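Local coordinates for acetyltransferase of GNAT family (Staphylococcus aureus subsp. aureus Mu50, PDB 3D8P), which is a GNAT-family acetyltransferase that probably transfers an acetyl group from acetyl-coenzyme A to an amine-bearing acceptor, at residues E15-F20 and F55-N60; K82-D87 and Q127-N132; K98-V103 and S131-R136. All coordinates share one frame; numbering follows the deposited sequence.

Interaction 1. Residues E15-F20 and F55-N60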
loop_
_atom_site.group_PDB
_atom_site.type_symbol
_atom_site.label_atom_id
_atom_site.label_comp_id
_atom_site.label_asym_id
_atom_site.label_seq_id
_atom_site.Cartn_x
_atom_site.Cartn_y
_atom_site.Cartn_z
ATOM N N GLU A 15 10.063 -10.991 -8.011
ATOM C CA GLU A 15 10.899 -10.148 -8.863
ATOM C C GLU A 15 10.076 -9.150 -9.706
ATOM O O GLU A 15 10.482 -7.994 -9.889
ATOM C CB GLU A 15 11.833 -11.016 -9.731
ATOM C CG GLU A 15 12.900 -11.785 -8.911
ATOM C CD GLU A 15 13.821 -10.855 -8.110
ATOM O OE1 GLU A 15 13.977 -9.694 -8.520
ATOM O OE2 GLU A 15 14.359 -11.262 -7.060
ATOM N N GLU A 16 8.925 -9.601 -10.200
ATOM C CA GLU A 16 8.013 -8.731 -10.925
ATOM C C GLU A 16 7.530 -7.571 -10.054
ATOM O O GLU A 16 7.506 -6.425 -10.511
ATOM C CB GLU A 16 6.805 -9.507 -11.476
ATOM C CG GLU A 16 5.986 -8.662 -12.470
ATOM C CD GLU A 16 4.709 -9.320 -12.953
ATOM O OE1 GLU A 16 4.550 -10.540 -12.800
ATOM O OE2 GLU A 16 3.858 -8.606 -13.511
ATOM N N LEU A 17 7.163 -7.879 -8.806
ATOM C CA LEU A 17 6.677 -6.886 -7.857
ATOM C C LEU A 17 7.711 -5.817 -7.599
ATOM O O LEU A 17 7.430 -4.637 -7.682
ATOM C CB LEU A 17 6.309 -7.543 -6.531
ATOM C CG LEU A 17 5.815 -6.589 -5.427
ATOM C CD1 LEU A 17 4.608 -5.871 -5.923
ATOM C CD2 LEU A 17 5.480 -7.299 -4.125
ATOM N N ILE A 18 8.925 -6.246 -7.279
ATOM C CA ILE A 18 10.036 -5.326 -7.061
ATOM C C ILE A 18 10.332 -4.433 -8.287
ATOM O O ILE A 18 10.465 -3.211 -8.131
ATOM C CB ILE A 18 11.287 -6.067 -6.598
ATOM C CG1 ILE A 18 11.022 -6.691 -5.216
ATOM C CG2 ILE A 18 12.471 -5.103 -6.516
ATOM C CD1 ILE A 18 12.031 -7.749 -4.816
ATOM N N GLU A 19 10.416 -5.000 -9.489
ATOM C CA GLU A 19 10.619 -4.183 -10.697
ATOM C C GLU A 19 9.483 -3.200 -10.986
ATOM O O GLU A 19 9.727 -2.097 -11.485
ATOM C CB GLU A 19 10.819 -5.042 -11.927
ATOM C CG GLU A 19 11.168 -4.217 -13.168
ATOM N N PHE A 20 8.251 -3.612 -10.686
ATOM C CA PHE A 20 7.056 -2.769 -10.834
ATOM C C PHE A 20 7.118 -1.555 -9.923
ATOM O O PHE A 20 6.990 -0.429 -10.363
ATOM C CB PHE A 20 5.794 -3.603 -10.528
ATOM C CG PHE A 20 4.505 -2.828 -10.553
ATOM C CD1 PHE A 20 3.860 -2.566 -11.748
ATOM C CD2 PHE A 20 3.922 -2.385 -9.381
ATOM C CE1 PHE A 20 2.674 -1.870 -11.763
ATOM C CE2 PHE A 20 2.733 -1.687 -9.398
ATOM C CZ PHE A 20 2.108 -1.439 -10.586
ATOM N N PHE A 55 -1.114 -8.402 1.661
ATOM C CA PHE A 55 -0.495 -7.894 0.452
ATOM C C PHE A 55 -1.272 -8.464 -0.736
ATOM O O PHE A 55 -1.333 -9.690 -0.949
ATOM C CB PHE A 55 1.017 -8.168 0.384
ATOM C CG PHE A 55 1.740 -7.155 -0.424
ATOM C CD1 PHE A 55 1.549 -7.094 -1.803
ATOM C CD2 PHE A 55 2.538 -6.204 0.174
ATOM C CE1 PHE A 55 2.176 -6.146 -2.568
ATOM C CE2 PHE A 55 3.176 -5.250 -0.586
ATOM C CZ PHE A 55 2.998 -5.215 -1.964
ATOM N N TRP A 56 -1.901 -7.548 -1.476
ATOM C CA TRP A 56 -2.765 -7.873 -2.601
ATOM C C TRP A 56 -2.189 -7.322 -3.895
ATOM O O TRP A 56 -1.517 -6.278 -3.906
ATOM C CB TRP A 56 -4.169 -7.294 -2.391
ATOM C CG TRP A 56 -4.831 -7.697 -1.102
ATOM C CD1 TRP A 56 -4.979 -6.918 0.022
ATOM C CD2 TRP A 56 -5.435 -8.964 -0.793
ATOM N NE1 TRP A 56 -5.626 -7.626 1.004
ATOM C CE2 TRP A 56 -5.921 -8.881 0.534
ATOM C CE3 TRP A 56 -5.622 -10.155 -1.510
ATOM C CZ2 TRP A 56 -6.581 -9.938 1.155
ATOM C CZ3 TRP A 56 -6.266 -11.205 -0.897
ATOM C CH2 TRP A 56 -6.731 -11.095 0.436
ATOM N N LEU A 57 -2.435 -8.048 -4.977
ATOM C CA LEU A 57 -2.020 -7.633 -6.308
ATOM C C LEU A 57 -3.237 -7.503 -7.193
ATOM O O LEU A 57 -4.099 -8.377 -7.200
ATOM C CB LEU A 57 -1.095 -8.675 -6.945
ATOM C CG LEU A 57 0.125 -9.082 -6.130
ATOM C CD1 LEU A 57 0.896 -10.153 -6.858
ATOM C CD2 LEU A 57 1.006 -7.859 -5.826
ATOM N N ALA A 58 -3.295 -6.413 -7.946
ATOM C CA ALA A 58 -4.264 -6.269 -9.019
ATOM C C ALA A 58 -3.520 -6.788 -10.239
ATOM O O ALA A 58 -2.385 -6.351 -10.520
ATOM C CB ALA A 58 -4.671 -4.833 -9.199
ATOM N N ILE A 59 -4.139 -7.743 -10.941
ATOM C CA ILE A 59 -3.518 -8.374 -12.075
ATOM C C ILE A 59 -4.435 -8.327 -13.302
ATOM O O ILE A 59 -5.659 -8.335 -13.195
ATOM C CB ILE A 59 -3.086 -9.842 -11.736
ATOM C CG1 ILE A 59 -4.303 -10.724 -11.421
ATOM C CG2 ILE A 59 -2.083 -9.863 -10.563
ATOM C CD1 ILE A 59 -3.993 -12.238 -11.342
ATOM N N ASN A 60 -3.827 -8.291 -14.476
ATOM C CA ASN A 60 -4.586 -8.247 -15.712
ATOM C C ASN A 60 -4.865 -9.668 -16.236
ATOM O O ASN A 60 -4.644 -10.659 -15.525
ATOM C CB ASN A 60 -3.855 -7.354 -16.728
ATOM C CG ASN A 60 -2.519 -7.918 -17.178
ATOM O OD1 ASN A 60 -2.157 -9.051 -16.862
ATOM N ND2 ASN A 60 -1.789 -7.126 -17.958
#
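Leu17, on helix 14-28, meets Phe55 and Leu57 of strand 54-59, and it carries the whole contact for residues 15-20. Just before it, Glu16 points its first side-chain bond toward the strand but does not touch it; its OE2 accepts a hydrogen bond from Ile65 N of strand 65-73. Leu17 follows, and its first side-chain bond points toward the strand. Its CG lies anti to the backbone N (chi1 178°), which carries both methyls away from the helix. CD2 meets the outer end of the Phe55 ring, 3.8 Å from CE1 and 3.9 Å from CZ. The methyl comes in obliquely to that ring. The leucine and the phenylalanine reach for each other from the two sides of the gap. Leu17 CD1 is the methyl that meets Leu57, at 4.1 Å from its CD2. The first bond of Leu57 does not aim at the helix. With chi1 at -54° the end of this side chain comes nearer, and Leu57 CD2 also sits at the edge of the Phe55 ring, in its plane. Three apolar groups therefore close on one another, with no hydrogen bond across the contact. Phe20, one turn further on, packs against Ile65 and Thr68 of the neighbouring strand. Leu17, Phe55 and Leu57 are all buried. Trp56 and Ala58, on the other face of the strand, pack on helix 95-109. The strand is thus sandwiched between two helices, an alpha/beta/alpha layering that belongs to the GNAT fold, with helix 14-28 covering one face of its sheet.

Interaction 2. Residues K82-D87 and Q127-N132. With EDO (1,2-ethanediol), chain G; EDO (1,2-ethanediol), chain F; ACT (acetate ion), chain E.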
loop_
_atom_site.group_PDB
_atom_site.type_symbol
_atom_site.label_atom_id
_atom_site.label_comp_id
_atom_site.label_asym_id
_atom_site.label_seq_id
_atom_site.Cartn_x
_atom_site.Cartn_y
_atom_site.Cartn_z
ATOM N N LYS A 82 0.863 0.267 3.111
ATOM C CA LYS A 82 2.168 0.285 2.493
ATOM C C LYS A 82 2.119 -0.074 1.018
ATOM O O LYS A 82 1.220 -0.779 0.561
ATOM C CB LYS A 82 3.104 -0.685 3.198
ATOM C CG LYS A 82 3.177 -0.476 4.713
ATOM C CD LYS A 82 4.577 -0.568 5.235
ATOM C CE LYS A 82 5.277 0.759 5.135
ATOM N NZ LYS A 82 4.773 1.720 6.165
ATOM N N LYS A 83 3.073 0.486 0.273
ATOM C CA LYS A 83 3.347 0.115 -1.124
ATOM C C LYS A 83 2.116 0.061 -2.005
ATOM O O LYS A 83 1.887 -0.946 -2.683
ATOM C CB LYS A 83 4.073 -1.249 -1.165
ATOM C CG LYS A 83 5.283 -1.383 -0.256
ATOM C CD LYS A 83 6.444 -0.441 -0.584
ATOM C CE LYS A 83 7.577 -0.626 0.438
ATOM N NZ LYS A 83 8.603 0.434 0.412
HETATM N N MSE A 84 1.314 1.121 -1.984
HETATM C CA MSE A 84 0.191 1.231 -2.896
HETATM C C MSE A 84 0.634 1.899 -4.201
HETATM O O MSE A 84 1.120 3.020 -4.204
HETATM C CB MSE A 84 -0.993 1.970 -2.299
HETATM C CG MSE A 84 -2.199 1.840 -3.230
HETATM SE SE MSE A 84 -3.742 2.728 -2.563
HETATM C CE MSE A 84 -4.933 2.018 -3.877
ATOM N N PHE A 85 0.492 1.165 -5.293
ATOM C CA PHE A 85 0.943 1.590 -6.614
ATOM C C PHE A 85 -0.015 1.060 -7.668
ATOM O O PHE A 85 -0.566 -0.019 -7.502
ATOM C CB PHE A 85 2.344 1.069 -6.911
ATOM C CG PHE A 85 3.405 1.718 -6.111
ATOM C CD1 PHE A 85 3.948 2.938 -6.509
ATOM C CD2 PHE A 85 3.884 1.120 -4.967
ATOM C CE1 PHE A 85 4.941 3.564 -5.763
ATOM C CE2 PHE A 85 4.867 1.761 -4.201
ATOM C CZ PHE A 85 5.387 2.976 -4.607
ATOM N N VAL A 86 -0.203 1.827 -8.743
ATOM C CA VAL A 86 -1.076 1.454 -9.846
ATOM C C VAL A 86 -0.372 1.841 -11.117
ATOM O O VAL A 86 0.160 2.926 -11.232
ATOM C CB VAL A 86 -2.463 2.146 -9.766
ATOM C CG1 VAL A 86 -3.315 1.858 -11.039
ATOM C CG2 VAL A 86 -3.198 1.706 -8.502
ATOM N N ASP A 87 -0.340 0.925 -12.068
ATOM C CA ASP A 87 0.263 1.181 -13.362
ATOM C C ASP A 87 -0.348 2.470 -13.962
ATOM O O ASP A 87 -1.562 2.677 -13.887
ATOM C CB ASP A 87 0.028 -0.034 -14.256
ATOM C CG ASP A 87 0.834 0.011 -15.522
ATOM O OD1 ASP A 87 0.611 0.928 -16.334
ATOM O OD2 ASP A 87 1.683 -0.888 -15.711
ATOM N N GLN A 127 -2.259 11.683 -2.935
ATOM C CA GLN A 127 -2.764 12.511 -1.806
ATOM C C GLN A 127 -4.252 12.768 -2.002
ATOM O O GLN A 127 -5.042 12.555 -1.105
ATOM C CB GLN A 127 -2.073 13.897 -1.717
ATOM C CG GLN A 127 -0.537 13.951 -1.876
ATOM C CD GLN A 127 0.211 13.250 -0.768
ATOM O OE1 GLN A 127 1.143 12.485 -1.024
ATOM N NE2 GLN A 127 -0.196 13.491 0.461
ATOM N N TYR A 128 -4.614 13.247 -3.189
ATOM C CA TYR A 128 -6.006 13.465 -3.539
ATOM C C TYR A 128 -6.805 12.171 -3.469
ATOM O O TYR A 128 -7.958 12.187 -3.041
ATOM C CB TYR A 128 -6.121 14.040 -4.936
ATOM C CG TYR A 128 -5.423 15.364 -5.123
ATOM C CD1 TYR A 128 -5.650 16.431 -4.250
ATOM C CD2 TYR A 128 -4.575 15.572 -6.210
ATOM C CE1 TYR A 128 -5.026 17.665 -4.442
ATOM C CE2 TYR A 128 -3.953 16.804 -6.416
ATOM C CZ TYR A 128 -4.178 17.842 -5.530
ATOM O OH TYR A 128 -3.552 19.056 -5.746
ATOM N N PHE A 129 -6.201 11.060 -3.894
ATOM C CA PHE A 129 -6.860 9.757 -3.797
ATOM C C PHE A 129 -7.211 9.408 -2.340
ATOM O O PHE A 129 -8.338 9.024 -2.043
ATOM C CB PHE A 129 -5.988 8.632 -4.390
ATOM C CG PHE A 129 -6.551 7.253 -4.155
ATOM C CD1 PHE A 129 -7.549 6.746 -4.976
ATOM C CD2 PHE A 129 -6.111 6.486 -3.090
ATOM C CE1 PHE A 129 -8.090 5.484 -4.750
ATOM C CE2 PHE A 129 -6.640 5.222 -2.855
ATOM C CZ PHE A 129 -7.628 4.717 -3.680
ATOM N N TYR A 130 -6.245 9.543 -1.439
ATOM C CA TYR A 130 -6.498 9.226 -0.030
ATOM C C TYR A 130 -7.562 10.160 0.547
ATOM O O TYR A 130 -8.465 9.698 1.213
ATOM C CB TYR A 130 -5.216 9.282 0.802
ATOM C CG TYR A 130 -4.135 8.342 0.320
ATOM C CD1 TYR A 130 -4.386 6.988 0.182
ATOM C CD2 TYR A 130 -2.850 8.802 0.032
ATOM C CE1 TYR A 130 -3.410 6.116 -0.241
ATOM C CE2 TYR A 130 -1.865 7.926 -0.398
ATOM C CZ TYR A 130 -2.161 6.574 -0.540
ATOM O OH TYR A 130 -1.202 5.668 -0.964
ATOM N N SER A 131 -7.470 11.458 0.252
ATOM C CA SER A 131 -8.434 12.433 0.719
ATOM C C SER A 131 -9.849 12.163 0.225
ATOM O O SER A 131 -10.822 12.519 0.888
ATOM C CB SER A 131 -8.029 13.831 0.258
ATOM O OG SER A 131 -6.828 14.243 0.883
ATOM N N ASN A 132 -9.955 11.595 -0.970
ATOM C CA ASN A 132 -11.241 11.284 -1.580
ATOM C C ASN A 132 -11.762 9.903 -1.175
ATOM O O ASN A 132 -12.913 9.566 -1.485
ATOM C CB ASN A 132 -11.130 11.362 -3.104
ATOM C CG ASN A 132 -10.927 12.778 -3.604
ATOM O OD1 ASN A 132 -11.349 13.741 -2.976
ATOM N ND2 ASN A 132 -10.286 12.905 -4.753
HETATM C C1 EDO G . 1.189 4.420 1.856
HETATM O O1 EDO G . 2.580 4.657 1.689
HETATM C C2 EDO G . 0.688 3.399 0.855
HETATM O O2 EDO G . 1.563 3.452 -0.259
HETATM C C1 EDO F . 2.657 5.606 -3.138
HETATM O O1 EDO F . 2.683 4.388 -2.373
HETATM C C2 EDO F . 1.449 6.450 -2.773
HETATM O O2 EDO F . 1.571 6.954 -1.429
HETATM C C ACT E . 1.139 5.815 -7.512
HETATM O O ACT E . 0.762 6.822 -6.844
HETATM O OXT ACT E . 0.323 4.884 -7.742
HETATM C CH3 ACT E . 2.529 5.721 -8.035
#
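The strand of Met84 and the helix of Tyr130 stay well apart, with the two CA atoms 10.8 Å from each other, so long side chains must bridge the gap. Met84, a selenomethionine, does this from the strand. Its CG is anti to the backbone N (chi1 -171°) and the chain stays extended to the methyl. It lies roughly perpendicular to Phe129. CE and SE both lie 3.8 Å from Phe129 CE2, and the selenium is 4.9 Å from the ring centroid, 54° off the normal. This is an oblique Met-aromatic contact. Tyr130 runs antiparallel alongside Met84. Its CE1 lies 4.1 Å from the selenium, a second oblique Met-aromatic contact, and also sits at the edge of the Phe129 ring. Tyr130 OH reaches to 3.9 Å from Met84 CB. No hydrogen bond joins the segments directly. Two ethanediols and an acetate, probably from the crystallisation liquor, lie along the strand; the acetate OXT accepts a hydrogen bond from Val86 N. The ethanediol of chain G takes the Met84 N-H through its O2 at 2.9 Å, nearly straight at 169°. That of chain F donates from O1 to Met84 O (2.8 Å) and shares a hydrogen bond between its O2 and Tyr130 OH. The backbone of Met84 thus offers polar groups to the cleft, consistent with the acetyl-CoA site of GNAT enzymes. The ethanediols also bond to Gly118 O and Thr119 OG1. Strand 114-119 therefore borders the same cleft, and Tyr130 packs on its Leu117. Phe85 points the other way from Met84, onto helix 14-28.

Interaction 3. Residues K98-V103 and S131-R136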
loop_
_atom_site.group_PDB
_atom_site.type_symbol
_atom_site.label_atom_id
_atom_site.label_comp_id
_atom_site.label_asym_id
_atom_site.label_seq_id
_atom_site.Cartn_x
_atom_site.Cartn_y
_atom_site.Cartn_z
ATOM N N LYS A 98 -10.500 -0.429 -5.878
ATOM C CA LYS A 98 -10.688 -1.871 -5.714
ATOM C C LYS A 98 -9.656 -2.498 -4.761
ATOM O O LYS A 98 -10.001 -3.366 -3.944
ATOM C CB LYS A 98 -10.652 -2.582 -7.074
ATOM C CG LYS A 98 -11.839 -2.268 -7.976
ATOM N N LEU A 99 -8.395 -2.079 -4.886
ATOM C CA LEU A 99 -7.342 -2.519 -3.960
ATOM C C LEU A 99 -7.669 -2.092 -2.531
ATOM O O LEU A 99 -7.670 -2.922 -1.620
ATOM C CB LEU A 99 -5.965 -1.969 -4.372
ATOM C CG LEU A 99 -5.322 -2.681 -5.568
ATOM C CD1 LEU A 99 -4.174 -1.871 -6.105
ATOM C CD2 LEU A 99 -4.885 -4.103 -5.205
ATOM N N LEU A 100 -7.979 -0.809 -2.344
ATOM C CA LEU A 100 -8.324 -0.284 -1.028
ATOM C C LEU A 100 -9.527 -0.980 -0.408
ATOM O O LEU A 100 -9.502 -1.369 0.751
ATOM C CB LEU A 100 -8.593 1.218 -1.112
ATOM C CG LEU A 100 -8.776 2.000 0.191
ATOM C CD1 LEU A 100 -7.611 1.733 1.134
ATOM C CD2 LEU A 100 -8.953 3.507 -0.125
ATOM N N ASP A 101 -10.585 -1.124 -1.191
ATOM C CA ASP A 101 -11.790 -1.844 -0.770
ATOM C C ASP A 101 -11.487 -3.253 -0.251
ATOM O O ASP A 101 -12.104 -3.709 0.726
ATOM C CB ASP A 101 -12.773 -1.947 -1.954
ATOM C CG ASP A 101 -13.490 -0.619 -2.264
ATOM O OD1 ASP A 101 -13.477 0.311 -1.420
ATOM O OD2 ASP A 101 -14.098 -0.524 -3.356
ATOM N N LYS A 102 -10.548 -3.940 -0.916
ATOM C CA LYS A 102 -10.137 -5.283 -0.524
ATOM C C LYS A 102 -9.487 -5.252 0.835
ATOM O O LYS A 102 -9.734 -6.109 1.674
ATOM C CB LYS A 102 -9.162 -5.860 -1.547
ATOM C CG LYS A 102 -8.735 -7.309 -1.300
ATOM C CD LYS A 102 -9.904 -8.254 -1.315
ATOM C CE LYS A 102 -9.450 -9.679 -1.336
ATOM N NZ LYS A 102 -10.588 -10.613 -1.197
ATOM N N VAL A 103 -8.607 -4.276 1.023
ATOM C CA VAL A 103 -7.966 -4.032 2.318
ATOM C C VAL A 103 -9.040 -3.683 3.382
ATOM O O VAL A 103 -9.075 -4.304 4.432
ATOM C CB VAL A 103 -6.833 -2.928 2.214
ATOM C CG1 VAL A 103 -6.351 -2.459 3.583
ATOM C CG2 VAL A 103 -5.635 -3.451 1.405
ATOM N N SER A 131 -7.470 11.458 0.252
ATOM C CA SER A 131 -8.434 12.433 0.719
ATOM C C SER A 131 -9.849 12.163 0.225
ATOM O O SER A 131 -10.822 12.519 0.888
ATOM C CB SER A 131 -8.029 13.831 0.258
ATOM O OG SER A 131 -6.828 14.243 0.883
ATOM N N ASN A 132 -9.955 11.595 -0.970
ATOM C CA ASN A 132 -11.241 11.284 -1.580
ATOM C C ASN A 132 -11.762 9.903 -1.175
ATOM O O ASN A 132 -12.913 9.566 -1.485
ATOM C CB ASN A 132 -11.130 11.362 -3.104
ATOM C CG ASN A 132 -10.927 12.778 -3.604
ATOM O OD1 ASN A 132 -11.349 13.741 -2.976
ATOM N ND2 ASN A 132 -10.286 12.905 -4.753
ATOM N N ASN A 133 -10.931 9.135 -0.462
ATOM C CA ASN A 133 -11.284 7.799 -0.020
ATOM C C ASN A 133 -11.201 7.574 1.482
ATOM O O ASN A 133 -10.730 6.538 1.929
ATOM C CB ASN A 133 -10.487 6.754 -0.822
ATOM C CG ASN A 133 -10.988 6.642 -2.248
ATOM O OD1 ASN A 133 -12.033 6.046 -2.495
ATOM N ND2 ASN A 133 -10.275 7.256 -3.186
ATOM N N GLY A 134 -11.685 8.552 2.237
ATOM C CA GLY A 134 -11.937 8.422 3.676
ATOM C C GLY A 134 -10.791 8.708 4.621
ATOM O O GLY A 134 -10.907 8.463 5.815
ATOM N N PHE A 135 -9.684 9.213 4.088
ATOM C CA PHE A 135 -8.495 9.490 4.877
ATOM C C PHE A 135 -8.423 10.958 5.257
ATOM O O PHE A 135 -8.615 11.826 4.420
ATOM C CB PHE A 135 -7.208 9.106 4.123
ATOM C CG PHE A 135 -6.960 7.645 4.061
ATOM C CD1 PHE A 135 -7.567 6.869 3.081
ATOM C CD2 PHE A 135 -6.095 7.036 4.984
ATOM C CE1 PHE A 135 -7.347 5.494 3.042
ATOM C CE2 PHE A 135 -5.851 5.682 4.943
ATOM C CZ PHE A 135 -6.485 4.899 3.976
ATOM N N ARG A 136 -8.118 11.229 6.521
ATOM C CA ARG A 136 -7.906 12.611 6.951
ATOM C C ARG A 136 -6.413 12.781 7.159
ATOM O O ARG A 136 -5.733 11.821 7.482
ATOM C CB ARG A 136 -8.711 12.924 8.221
ATOM C CG ARG A 136 -8.221 12.235 9.496
ATOM C CD ARG A 136 -9.199 12.509 10.631
ATOM N NE ARG A 136 -8.727 11.947 11.896
ATOM C CZ ARG A 136 -7.905 12.574 12.718
ATOM N NH1 ARG A 136 -7.475 13.793 12.440
ATOM N NH2 ARG A 136 -7.519 11.978 13.828
#
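Asn133 ND2 is hydrogen-bonded back to Phe129 O of the preceding helix 124-132, while CB faces Leu100 of helix 95-109. Leu100 CD2 lies 3.7 Å from that CB. The two side chains meet at a slant, and the amide group of Asn133 plays no part in the touch. The same methyl then serves a second partner. Leu100 CD2 stands 4.1 Å from Phe135 CE1, at the edge of the ring and near its plane. The Leu100 and Phe135 side chains run alongside each other in opposite senses. The leucine gets there with CG opposite its backbone N (chi1 -171°), which projects the branch away from the helix. Phe135 does not aim its first bond at Leu100; its ring end swings nearer. Between the two partners, Gly134 takes a positive phi of 87°, a value that favours glycine, as the chain leaves helix 124-132 for strand 136-138. Phe135 also packs on Ile115 and Leu117 of strand 114-119 and on strand 155-160, and Leu100 touches Arg159 of the latter. No hydrogen bond crosses between the segments. Between these two segments the touching is done by one methyl, Leu100 CD2, while Asn133 ND2 is bonded back to Phe129 O. The contact is apolar and non-directional, fixed by shape and not by polar bonds.

From the N terminus, interaction 1 comes first. It closes a loop of 34 residues, bringing helix 14-28 onto strand 54-59, and is complete before the others open. Interaction 3 opens inside the loop of interaction 2, and both close on the same part of the chain, 127-136, sharing Ser131 and Asn132. Their centres are 8 Å apart, and Phe129 of interaction 2 packs on Leu100 of interaction 3. Interaction 1 touches the others on both faces of the sheet: Phe20 meets Phe85, and Trp56 packs on Lys102 and Val103. Together the contacts tie helix 14-28 on one face to helices 95-109 and 124-132.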